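Local coordinates for protein MamA (Candidatus Magnetobacterium bavaricum, PDB 3VTX) that is a tetratricopeptide-repeat protein, built from stacked antiparallel helix pairs of the kind that commonly serves as a scaffold for protein-protein contacts, at residues Asp94-Ala99 / Tyr111-Val116; Thr71-Tyr76 / Thr104-Ala109; Ser81-Phe84 / Gln90-Ile93; Gly121-Ala126 / Glu152-Arg157. All blocks are in the same frame, centred on the assembly; numbering follows the deposited sequence.

Contact 1. Residues Asp94-Ala99 / Tyr111-Val116; sequences DALQRA and YKLGLV
Leu96 has its CG anti to its own carbonyl carbon (chi1 -66°), and this sends both methyls across to the helix that carries Leu113. Leu113 takes the other setting, with CG anti to the backbone N (chi1 178°), which brings its CD1 alongside Leu96. The two leucines thus lie beside each other, and Leu113 CD1 is 4.2 Å from Leu96 CB. Leu96 reaches further and presses on backbone: its CD1 is 3.8 Å from Leu113 CA and equally close to the N of that residue. Leu96 CD1 also meets Val116 CG2 at 4.0 Å. On the other branch, Leu96 CD2 touches Lys112 CB at 4.1 Å. Beyond CB the lysine chain bends and carries its amine away, so Lys112 adds only its aliphatic root. No hydrogen bond joins the two segments; the contact is apolar and largely buried. The short helical segments run nearly antiparallel, at 154°, with their axes 9.8 Å apart. Leu96 CA and Leu113 CA are the nearest such pair, 6.2 Å apart. This is how tetratricopeptide repeats stack: helix 89-102 packs against helix 107-119, the next in the chain. Helix 73-85 borders the same core, where Phe84 touches Val116, and Tyr77 and Ser81 touch Lys112. Ile93 and Ile100 of helix 89-102 also meet Leu113. On another side of helix 107-119, Tyr111 and Leu115 pack on helices 123-136 and 141-153.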
loop_
_atom_site.group_PDB
_atom_site.type_symbol
_atom_site.label_atom_id
_atom_site.label_comp_id
_atom_site.label_asym_id
_atom_site.label_seq_id
_atom_site.Cartn_x
_atom_site.Cartn_y
_atom_site.Cartn_z
ATOM N N ASP A 94 -8.535 6.247 7.187
ATOM C CA ASP A 94 -9.374 5.355 8.007
ATOM C C ASP A 94 -8.989 3.891 7.788
ATOM O O ASP A 94 -8.719 3.174 8.741
ATOM C CB ASP A 94 -10.864 5.545 7.759
ATOM C CG ASP A 94 -11.401 6.908 8.211
ATOM O OD1 ASP A 94 -10.748 7.701 8.970
ATOM O OD2 ASP A 94 -12.522 7.215 7.732
ATOM N N ALA A 95 -8.869 3.472 6.523
ATOM C CA ALA A 95 -8.470 2.157 6.210
ATOM C C ALA A 95 -7.077 1.791 6.610
ATOM O O ALA A 95 -6.867 0.713 7.112
ATOM C CB ALA A 95 -8.644 1.882 4.655
ATOM N N LEU A 96 -6.108 2.687 6.405
ATOM C CA LEU A 96 -4.748 2.370 6.749
ATOM C C LEU A 96 -4.610 2.231 8.286
ATOM O O LEU A 96 -3.868 1.346 8.745
ATOM C CB LEU A 96 -3.781 3.443 6.254
ATOM C CG LEU A 96 -3.715 3.500 4.733
ATOM C CD1 LEU A 96 -3.128 4.785 4.212
ATOM C CD2 LEU A 96 -2.895 2.330 4.226
ATOM N N GLN A 97 -5.333 3.071 9.024
ATOM C CA GLN A 97 -5.384 2.998 10.503
ATOM C C GLN A 97 -5.906 1.618 10.916
ATOM O O GLN A 97 -5.385 0.982 11.876
ATOM C CB GLN A 97 -6.299 4.080 11.109
ATOM C CG GLN A 97 -5.691 5.481 11.205
ATOM C CD GLN A 97 -6.683 6.489 11.759
ATOM O OE1 GLN A 97 -7.878 6.232 11.808
ATOM N NE2 GLN A 97 -6.189 7.639 12.170
ATOM N N ARG A 98 -6.934 1.170 10.228
ATOM C CA ARG A 98 -7.453 -0.148 10.506
ATOM C C ARG A 98 -6.474 -1.222 10.218
ATOM O O ARG A 98 -6.384 -2.160 10.984
ATOM C CB ARG A 98 -8.792 -0.417 9.867
ATOM C CG ARG A 98 -9.908 0.417 10.542
ATOM C CD ARG A 98 -11.329 0.010 10.182
ATOM N NE ARG A 98 -12.019 1.072 9.440
ATOM C CZ ARG A 98 -12.689 2.104 9.957
ATOM N NH1 ARG A 98 -12.826 2.266 11.273
ATOM N NH2 ARG A 98 -13.248 2.977 9.132
ATOM N N ALA A 99 -5.705 -1.097 9.128
ATOM C CA ALA A 99 -4.682 -2.080 8.807
ATOM C C ALA A 99 -3.626 -2.179 9.909
ATOM O O ALA A 99 -3.122 -3.278 10.281
ATOM C CB ALA A 99 -3.972 -1.711 7.470
ATOM N N TYR A 111 4.050 3.479 6.099
ATOM C CA TYR A 111 4.684 4.330 5.054
ATOM C C TYR A 111 3.608 5.013 4.205
ATOM O O TYR A 111 3.603 6.241 4.064
ATOM C CB TYR A 111 5.704 3.615 4.207
ATOM C CG TYR A 111 6.501 4.532 3.327
ATOM C CD1 TYR A 111 7.199 5.569 3.908
ATOM C CD2 TYR A 111 6.468 4.439 1.977
ATOM C CE1 TYR A 111 7.914 6.485 3.120
ATOM C CE2 TYR A 111 7.166 5.368 1.169
ATOM C CZ TYR A 111 7.879 6.362 1.778
ATOM O OH TYR A 111 8.567 7.249 0.961
ATOM N N LYS A 112 2.647 4.245 3.745
ATOM C CA LYS A 112 1.539 4.817 2.970
ATOM C C LYS A 112 0.767 5.863 3.772
ATOM O O LYS A 112 0.374 6.943 3.232
ATOM C CB LYS A 112 0.561 3.728 2.456
ATOM C CG LYS A 112 1.036 2.861 1.289
ATOM C CD LYS A 112 1.023 3.483 -0.130
ATOM C CE LYS A 112 0.719 2.386 -1.199
ATOM N NZ LYS A 112 0.845 2.937 -2.587
ATOM N N LEU A 113 0.514 5.604 5.067
ATOM C CA LEU A 113 -0.212 6.514 5.927
ATOM C C LEU A 113 0.548 7.803 6.040
ATOM O O LEU A 113 -0.019 8.882 5.944
ATOM C CB LEU A 113 -0.408 5.883 7.354
ATOM C CG LEU A 113 -1.105 6.820 8.296
ATOM C CD1 LEU A 113 -2.631 7.105 7.895
ATOM C CD2 LEU A 113 -1.029 6.139 9.729
ATOM N N GLY A 114 1.853 7.685 6.165
ATOM C CA GLY A 114 2.697 8.863 6.190
ATOM C C GLY A 114 2.645 9.686 4.885
ATOM O O GLY A 114 2.523 10.941 4.925
ATOM N N LEU A 115 2.630 8.981 3.752
ATOM C CA LEU A 115 2.525 9.617 2.445
ATOM C C LEU A 115 1.196 10.363 2.374
ATOM O O LEU A 115 1.142 11.534 1.883
ATOM C CB LEU A 115 2.622 8.628 1.307
ATOM C CG LEU A 115 4.016 8.007 1.142
ATOM C CD1 LEU A 115 3.915 6.987 -0.023
ATOM C CD2 LEU A 115 5.190 9.032 0.862
ATOM N N VAL A 116 0.129 9.743 2.816
ATOM C CA VAL A 116 -1.189 10.373 2.780
ATOM C C VAL A 116 -1.177 11.664 3.676
ATOM O O VAL A 116 -1.561 12.764 3.178
ATOM C CB VAL A 116 -2.297 9.436 3.189
ATOM C CG1 VAL A 116 -3.691 10.170 3.150
ATOM C CG2 VAL A 116 -2.392 8.243 2.300
#

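Contact 2. Residues Thr71-Tyr76 / Thr104-Ala109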
loop_
_atom_site.group_PDB
_atom_site.type_symbol
_atom_site.label_atom_id
_atom_site.label_comp_id
_atom_site.label_asym_id
_atom_site.label_seq_id
_atom_site.Cartn_x
_atom_site.Cartn_y
_atom_site.Cartn_z
ATOM N N THR A 71 -11.168 -8.414 9.552
ATOM C CA THR A 71 -10.021 -8.995 10.231
ATOM C C THR A 71 -8.718 -9.057 9.407
ATOM O O THR A 71 -7.722 -9.535 9.897
ATOM C CB THR A 71 -10.308 -10.446 10.670
ATOM O OG1 THR A 71 -10.366 -11.282 9.512
ATOM C CG2 THR A 71 -11.659 -10.552 11.517
ATOM N N SER A 72 -8.717 -8.545 8.159
ATOM C CA SER A 72 -7.592 -8.741 7.270
ATOM C C SER A 72 -6.815 -7.385 7.137
ATOM O O SER A 72 -7.338 -6.385 6.503
ATOM C CB SER A 72 -8.063 -9.151 5.857
ATOM O OG SER A 72 -7.044 -9.011 4.866
ATOM N N ALA A 73 -5.632 -7.338 7.691
ATOM C CA ALA A 73 -4.806 -6.114 7.607
ATOM C C ALA A 73 -4.542 -5.770 6.118
ATOM O O ALA A 73 -4.597 -4.596 5.705
ATOM C CB ALA A 73 -3.498 -6.226 8.390
ATOM N N GLU A 74 -4.261 -6.788 5.346
ATOM C CA GLU A 74 -3.934 -6.612 3.905
ATOM C C GLU A 74 -5.095 -5.986 3.160
ATOM O O GLU A 74 -4.894 -5.083 2.356
ATOM C CB GLU A 74 -3.528 -7.934 3.258
ATOM C CG GLU A 74 -3.106 -7.794 1.798
ATOM C CD GLU A 74 -2.811 -9.082 1.018
ATOM O OE1 GLU A 74 -3.602 -10.054 1.078
ATOM O OE2 GLU A 74 -1.853 -9.016 0.203
ATOM N N ALA A 75 -6.301 -6.496 3.381
ATOM C CA ALA A 75 -7.447 -5.906 2.713
ATOM C C ALA A 75 -7.597 -4.407 2.997
ATOM O O ALA A 75 -7.865 -3.634 2.094
ATOM C CB ALA A 75 -8.718 -6.656 3.061
ATOM N N TYR A 76 -7.478 -4.021 4.265
ATOM C CA TYR A 76 -7.495 -2.643 4.661
ATOM C C TYR A 76 -6.350 -1.841 4.019
ATOM O O TYR A 76 -6.565 -0.672 3.647
ATOM C CB TYR A 76 -7.564 -2.508 6.178
ATOM C CG TYR A 76 -8.940 -2.716 6.763
ATOM C CD1 TYR A 76 -9.955 -1.818 6.507
ATOM C CD2 TYR A 76 -9.213 -3.809 7.622
ATOM C CE1 TYR A 76 -11.218 -2.013 7.054
ATOM C CE2 TYR A 76 -10.466 -3.982 8.177
ATOM C CZ TYR A 76 -11.439 -3.098 7.913
ATOM O OH TYR A 76 -12.710 -3.232 8.497
ATOM N N THR A 104 0.372 -4.191 13.925
ATOM C CA THR A 104 1.050 -2.970 14.425
ATOM C C THR A 104 2.492 -2.886 13.974
ATOM O O THR A 104 3.178 -1.844 14.183
ATOM C CB THR A 104 0.927 -2.814 15.950
ATOM O OG1 THR A 104 1.531 -3.948 16.547
ATOM C CG2 THR A 104 -0.541 -2.657 16.393
ATOM N N VAL A 105 2.970 -3.897 13.283
ATOM C CA VAL A 105 4.255 -3.831 12.623
ATOM C C VAL A 105 4.209 -3.801 11.041
ATOM O O VAL A 105 5.153 -4.228 10.343
ATOM C CB VAL A 105 5.243 -4.845 13.174
ATOM C CG1 VAL A 105 5.526 -4.497 14.630
ATOM C CG2 VAL A 105 4.754 -6.284 12.992
ATOM N N TYR A 106 3.104 -3.287 10.483
ATOM C CA TYR A 106 2.860 -3.384 9.065
ATOM C C TYR A 106 3.558 -2.187 8.412
ATOM O O TYR A 106 2.943 -1.121 8.208
ATOM C CB TYR A 106 1.379 -3.260 8.749
ATOM C CG TYR A 106 0.899 -3.768 7.397
ATOM C CD1 TYR A 106 1.754 -4.001 6.326
ATOM C CD2 TYR A 106 -0.449 -3.977 7.206
ATOM C CE1 TYR A 106 1.273 -4.439 5.085
ATOM C CE2 TYR A 106 -0.945 -4.468 5.998
ATOM C CZ TYR A 106 -0.089 -4.687 4.952
ATOM O OH TYR A 106 -0.563 -5.170 3.808
ATOM N N ALA A 107 4.809 -2.369 8.057
ATOM C CA ALA A 107 5.599 -1.206 7.583
ATOM C C ALA A 107 5.037 -0.537 6.353
ATOM O O ALA A 107 5.090 0.670 6.251
ATOM C CB ALA A 107 7.041 -1.676 7.301
ATOM N N ASP A 108 4.520 -1.291 5.400
ATOM C CA ASP A 108 3.946 -0.687 4.206
ATOM C C ASP A 108 2.774 0.232 4.491
ATOM O O ASP A 108 2.631 1.288 3.823
ATOM C CB ASP A 108 3.532 -1.748 3.202
ATOM C CG ASP A 108 4.723 -2.190 2.301
ATOM O OD1 ASP A 108 5.261 -1.390 1.447
ATOM O OD2 ASP A 108 5.016 -3.385 2.410
ATOM N N ALA A 109 1.978 -0.148 5.465
ATOM C CA ALA A 109 0.851 0.627 5.879
ATOM C C ALA A 109 1.255 1.894 6.557
ATOM O O ALA A 109 0.623 2.934 6.307
ATOM C CB ALA A 109 -0.067 -0.223 6.816
#
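Tyr106 reaches across to Ala73 and Glu74 at the start of helix 73-85. Its CB points toward that helix, and CG stands anti to the backbone N (chi1 -161°), which carries the ring across to the first turn of helix 73-85. Tyr106 CD2 lies 4.0 Å from Ala73 CB, which stands out of the ring plane. Tyr106 CE2 is 3.9 Å from Ala73 CB. Tyr106 CE2 also meets Ala73 O at 3.7 Å, with the oxygen at the ring edge and in the ring plane. At the tip, Tyr106 OH rests 3.7 Å from Glu74 CA and 4.1 Å from Glu74 CB. No hydrogen bond crosses here. Both segments are helix starts in the tetratricopeptide-repeat array. Tyr106 holds the N-cap position of helix 107-119 and is the centre of an inverse gamma turn. Ser72 holds the N-cap position of helix 73-85, and its OG accepts from Ala75 N at 3.0 Å in a fairly straight capping bond (164°). The extended Glu74 chain crosses the tyrosine at a slant near its hydroxyl, and its OE1 leads away to a salt bridge with Lys47. Tyr77 of helix 73-85 brings its ring against that of Tyr106, with the planes about 40° apart.

Contact 3. Residues Ser81-Phe84 / Gln90-Ile93; sequences SANF and QAAI
Asn83 and Ala92 bring the two helical segments very close, with their CA atoms 4.9 Å apart. Small residues make this approach possible: Ala91 and Ala92 present only methyls to the neighbouring helix. Ala92 CB sits against backbone, 3.7 Å from Phe84 N, and it also meets Asn83 CB at 3.9 Å. Asn83 CB in turn lies 3.7 Å from Ala92 N, so methyl and methylene each pack partly on main chain, that of Phe84 and of Ala92. Asn83 CG is anti to the carbonyl carbon (chi1 -86°), which carries the amide group over to Ala91. There the Ala91 methyl meets the whole amide: Ala91 CB is 3.6 Å from Asn83 ND2, 3.7 Å from Asn83 CG and 3.8 Å from Asn83 OD1. These are packing contacts, and no hydrogen bond is made between the segments. Of the Phe84 side chain, CB does the touching, 4.1 Å from Ala92 CB. Its ring turns away from segment 90-93, since CG lies anti to the backbone N (chi1 -177°). The contact lies near the turn between helix 73-85 and helix 89-102, the two helices of a tetratricopeptide-repeat hairpin. Helix 107-119 covers another side, with Ser119 against Phe84 and Tyr117 against Ile93. Helix 55-68 borders the pair as well, with Ile59 against Ala82 and Asn83.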
loop_
_atom_site.group_PDB
_atom_site.type_symbol
_atom_site.label_atom_id
_atom_site.label_comp_id
_atom_site.label_asym_id
_atom_site.label_seq_id
_atom_site.Cartn_x
_atom_site.Cartn_y
_atom_site.Cartn_z
ATOM N N SER A 81 -4.756 2.147 0.406
ATOM C CA SER A 81 -3.879 2.498 -0.741
ATOM C C SER A 81 -4.673 2.935 -1.975
ATOM O O SER A 81 -4.361 3.941 -2.628
ATOM C CB SER A 81 -2.906 1.351 -1.078
ATOM O OG SER A 81 -1.989 1.080 -0.044
ATOM N N ALA A 82 -5.716 2.193 -2.288
ATOM C CA ALA A 82 -6.580 2.511 -3.423
ATOM C C ALA A 82 -7.305 3.832 -3.249
ATOM O O ALA A 82 -7.482 4.631 -4.201
ATOM C CB ALA A 82 -7.636 1.356 -3.605
ATOM N N ASN A 83 -7.782 4.063 -2.032
ATOM C CA ASN A 83 -8.472 5.309 -1.709
ATOM C C ASN A 83 -7.535 6.485 -1.894
ATOM O O ASN A 83 -7.950 7.534 -2.408
ATOM C CB ASN A 83 -9.050 5.184 -0.285
ATOM C CG ASN A 83 -10.411 4.524 -0.271
ATOM O OD1 ASN A 83 -11.305 4.942 -1.023
ATOM N ND2 ASN A 83 -10.646 3.777 0.779
ATOM N N PHE A 84 -6.266 6.334 -1.534
ATOM C CA PHE A 84 -5.296 7.425 -1.781
ATOM C C PHE A 84 -5.159 7.635 -3.298
ATOM O O PHE A 84 -5.116 8.764 -3.769
ATOM C CB PHE A 84 -3.982 7.081 -1.169
ATOM C CG PHE A 84 -2.893 8.127 -1.257
ATOM C CD1 PHE A 84 -3.147 9.480 -1.068
ATOM C CD2 PHE A 84 -1.560 7.700 -1.370
ATOM C CE1 PHE A 84 -2.113 10.364 -1.067
ATOM C CE2 PHE A 84 -0.536 8.639 -1.391
ATOM C CZ PHE A 84 -0.830 9.932 -1.224
ATOM N N GLN A 90 -9.329 10.913 3.437
ATOM C CA GLN A 90 -9.804 10.454 4.722
ATOM C C GLN A 90 -10.211 9.002 4.732
ATOM O O GLN A 90 -10.023 8.314 5.721
ATOM C CB GLN A 90 -10.959 11.320 5.239
ATOM C CG GLN A 90 -11.381 11.005 6.686
ATOM C CD GLN A 90 -10.241 11.167 7.659
ATOM O OE1 GLN A 90 -9.608 12.213 7.691
ATOM N NE2 GLN A 90 -9.937 10.113 8.401
ATOM N N ALA A 91 -10.753 8.501 3.618
ATOM C CA ALA A 91 -11.067 7.102 3.589
ATOM C C ALA A 91 -9.748 6.299 3.606
ATOM O O ALA A 91 -9.739 5.160 4.025
ATOM C CB ALA A 91 -11.910 6.747 2.283
ATOM N N ALA A 92 -8.711 6.854 3.017
ATOM C CA ALA A 92 -7.407 6.204 2.957
ATOM C C ALA A 92 -6.862 6.073 4.384
ATOM O O ALA A 92 -6.397 5.033 4.765
ATOM C CB ALA A 92 -6.417 6.947 2.065
ATOM N N ILE A 93 -6.848 7.195 5.096
ATOM C CA ILE A 93 -6.420 7.209 6.513
ATOM C C ILE A 93 -7.208 6.179 7.288
ATOM O O ILE A 93 -6.646 5.379 8.031
ATOM C CB ILE A 93 -6.583 8.612 7.129
ATOM C CG1 ILE A 93 -5.580 9.610 6.526
ATOM C CG2 ILE A 93 -6.360 8.587 8.641
ATOM C CD1 ILE A 93 -5.981 11.055 6.783
#

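Contact 4. Residues Gly121-Ala126 / Glu152-Arg157; sequences GEHDKA and EGKGLR
Two interhelical turns of the tetratricopeptide-repeat array meet here, between His123 and Lys154. One leads into helix 123-136, and the other follows helix 141-153. Gly121 and Gly155 each close the preceding helix with a Schellman motif. The His123 ring lies flat over the backbone of Gly153. Gly153 CA is 3.8 Å from the ring centroid and 20° off the ring normal, a CH-pi contact. Gly153 C and Lys154 N lie over the same face, nearer its rim, while Gly121 O lies over the opposite face. Gly153 has no side chain, and the ring lies directly on its backbone. Beside the ring, His123 CB meets Lys154 CG at 3.6 Å as the two side chains slide past each other in opposite directions. The lysine chain then bends at its last two torsions (chi3 57°, chi4 80°). This turns NZ to Asp124, whose side chain the lysine crosses at about a right angle. Lys154 NZ donates to the syn lone pair of Asp124 OD1 at 2.6 Å, a short salt bridge. Within segment 152-157, Arg157 grips Glu152 side-on: Arg157 NE is 2.7 Å from Glu152 OE1, and Arg157 NH2 is 3.0 Å from Glu152 OE2. His123 ND1 is hydrogen-bonded to Asp118, and NE2 to a bound glycerol, probably from the crystallisation liquor. With ND1 tied to Asp118 and both faces covered by backbone, the ring is probably fixed in rotation. The nearby carboxylate of Asp118 may favour a protonated imidazole.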
loop_
_atom_site.group_PDB
_atom_site.type_symbol
_atom_site.label_atom_id
_atom_site.label_comp_id
_atom_site.label_asym_id
_atom_site.label_seq_id
_atom_site.Cartn_x
_atom_site.Cartn_y
_atom_site.Cartn_z
ATOM N N GLY A 121 -0.578 18.027 4.166
ATOM C CA GLY A 121 0.033 19.007 5.003
ATOM C C GLY A 121 0.144 18.674 6.469
ATOM O O GLY A 121 0.523 19.525 7.297
ATOM N N GLU A 122 -0.153 17.439 6.801
ATOM C CA GLU A 122 -0.128 16.992 8.147
ATOM C C GLU A 122 1.276 16.449 8.440
ATOM O O GLU A 122 1.483 15.230 8.618
ATOM C CB GLU A 122 -1.219 15.956 8.384
ATOM C CG GLU A 122 -2.619 16.562 8.406
ATOM C CD GLU A 122 -2.920 17.312 9.701
ATOM O OE1 GLU A 122 -2.198 17.170 10.731
ATOM O OE2 GLU A 122 -3.900 18.101 9.643
ATOM N N HIS A 123 2.242 17.359 8.497
ATOM C CA HIS A 123 3.656 16.925 8.481
ATOM C C HIS A 123 4.054 16.203 9.744
ATOM O O HIS A 123 4.818 15.233 9.680
ATOM C CB HIS A 123 4.576 18.114 8.291
ATOM C CG HIS A 123 4.215 18.959 7.135
ATOM N ND1 HIS A 123 4.218 18.461 5.844
ATOM C CD2 HIS A 123 3.792 20.252 7.047
ATOM C CE1 HIS A 123 3.823 19.421 5.012
ATOM N NE2 HIS A 123 3.604 20.522 5.704
ATOM N N ASP A 124 3.552 16.627 10.925
ATOM C CA ASP A 124 3.928 15.904 12.111
ATOM C C ASP A 124 3.357 14.487 12.209
ATOM O O ASP A 124 4.045 13.568 12.612
ATOM C CB ASP A 124 3.456 16.631 13.357
ATOM C CG ASP A 124 4.104 17.981 13.551
ATOM O OD1 ASP A 124 5.241 18.204 13.198
ATOM O OD2 ASP A 124 3.420 18.854 14.122
ATOM N N LYS A 125 2.130 14.314 11.815
ATOM C CA LYS A 125 1.570 12.964 11.672
ATOM C C LYS A 125 2.311 12.110 10.684
ATOM O O LYS A 125 2.450 10.915 10.871
ATOM C CB LYS A 125 0.100 13.006 11.344
ATOM C CG LYS A 125 -0.766 13.516 12.602
ATOM C CD LYS A 125 -2.186 13.330 12.410
ATOM C CE LYS A 125 -2.912 13.709 13.772
ATOM N NZ LYS A 125 -4.305 13.801 13.390
ATOM N N ALA A 126 2.724 12.732 9.593
ATOM C CA ALA A 126 3.532 12.000 8.644
ATOM C C ALA A 126 4.858 11.550 9.219
ATOM O O ALA A 126 5.241 10.374 9.061
ATOM C CB ALA A 126 3.722 12.851 7.399
ATOM N N GLU A 152 10.920 19.903 5.582
ATOM C CA GLU A 152 10.855 21.049 4.683
ATOM C C GLU A 152 9.434 21.642 4.662
ATOM O O GLU A 152 9.282 22.877 4.615
ATOM C CB GLU A 152 11.374 20.667 3.281
ATOM C CG GLU A 152 10.815 21.557 2.166
ATOM C CD GLU A 152 11.566 22.882 1.903
ATOM O OE1 GLU A 152 12.375 23.213 2.776
ATOM O OE2 GLU A 152 11.273 23.550 0.795
ATOM N N GLY A 153 8.427 20.779 4.695
ATOM C CA GLY A 153 7.030 21.203 4.705
ATOM C C GLY A 153 6.706 22.071 5.919
ATOM O O GLY A 153 5.921 23.016 5.830
ATOM N N LYS A 154 7.354 21.755 7.022
ATOM C CA LYS A 154 7.229 22.557 8.289
ATOM C C LYS A 154 8.068 23.803 8.338
ATOM O O LYS A 154 8.077 24.536 9.352
ATOM C CB LYS A 154 7.719 21.656 9.473
ATOM C CG LYS A 154 6.852 20.575 9.733
ATOM C CD LYS A 154 7.350 19.592 10.823
ATOM C CE LYS A 154 7.643 20.227 12.211
ATOM N NZ LYS A 154 6.472 20.431 12.981
ATOM N N GLY A 155 8.898 23.989 7.359
ATOM C CA GLY A 155 9.809 25.101 7.296
ATOM C C GLY A 155 11.039 24.921 8.135
ATOM O O GLY A 155 11.646 25.921 8.502
ATOM N N LEU A 156 11.418 23.672 8.461
ATOM C CA LEU A 156 12.567 23.324 9.271
ATOM C C LEU A 156 13.644 22.705 8.369
ATOM O O LEU A 156 13.863 21.463 8.375
ATOM C CB LEU A 156 12.183 22.364 10.404
ATOM C CG LEU A 156 11.189 22.866 11.492
ATOM C CD1 LEU A 156 10.789 21.825 12.516
ATOM C CD2 LEU A 156 11.741 24.199 12.083
ATOM N N ARG A 157 14.347 23.574 7.643
ATOM C CA ARG A 157 15.245 23.110 6.580
ATOM C C ARG A 157 16.473 22.422 7.154
ATOM O O ARG A 157 17.046 21.489 6.595
ATOM C CB ARG A 157 15.649 24.271 5.677
ATOM C CG ARG A 157 14.825 24.245 4.395
ATOM C CD ARG A 157 15.331 25.119 3.269
ATOM N NE ARG A 157 14.315 25.069 2.273
ATOM C CZ ARG A 157 14.347 25.754 1.178
ATOM N NH1 ARG A 157 15.374 26.600 0.965
ATOM N NH2 ARG A 157 13.370 25.597 0.296
#

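How the contacts relate
Contact 1 is the buried, apolar member of the set, and contact 3 is partly buried. Contacts 2 and 4 lie at the surface and use helix starts or turns. Contacts 1 and 3 share helix 89-102, contacts 1 and 2 share helix 107-119, and contacts 2 and 3 share helix 73-85. Together these three tie three successive helices into one bundle. Contact 1 touches both others, meeting contact 2 where Ala99 packs on Ala73. Contact 4 lies further along the array, about 17 Å from contact 1 between centres, yet Gly114 meets Ala126. Among the four, contact 4 alone has a salt bridge across its segments.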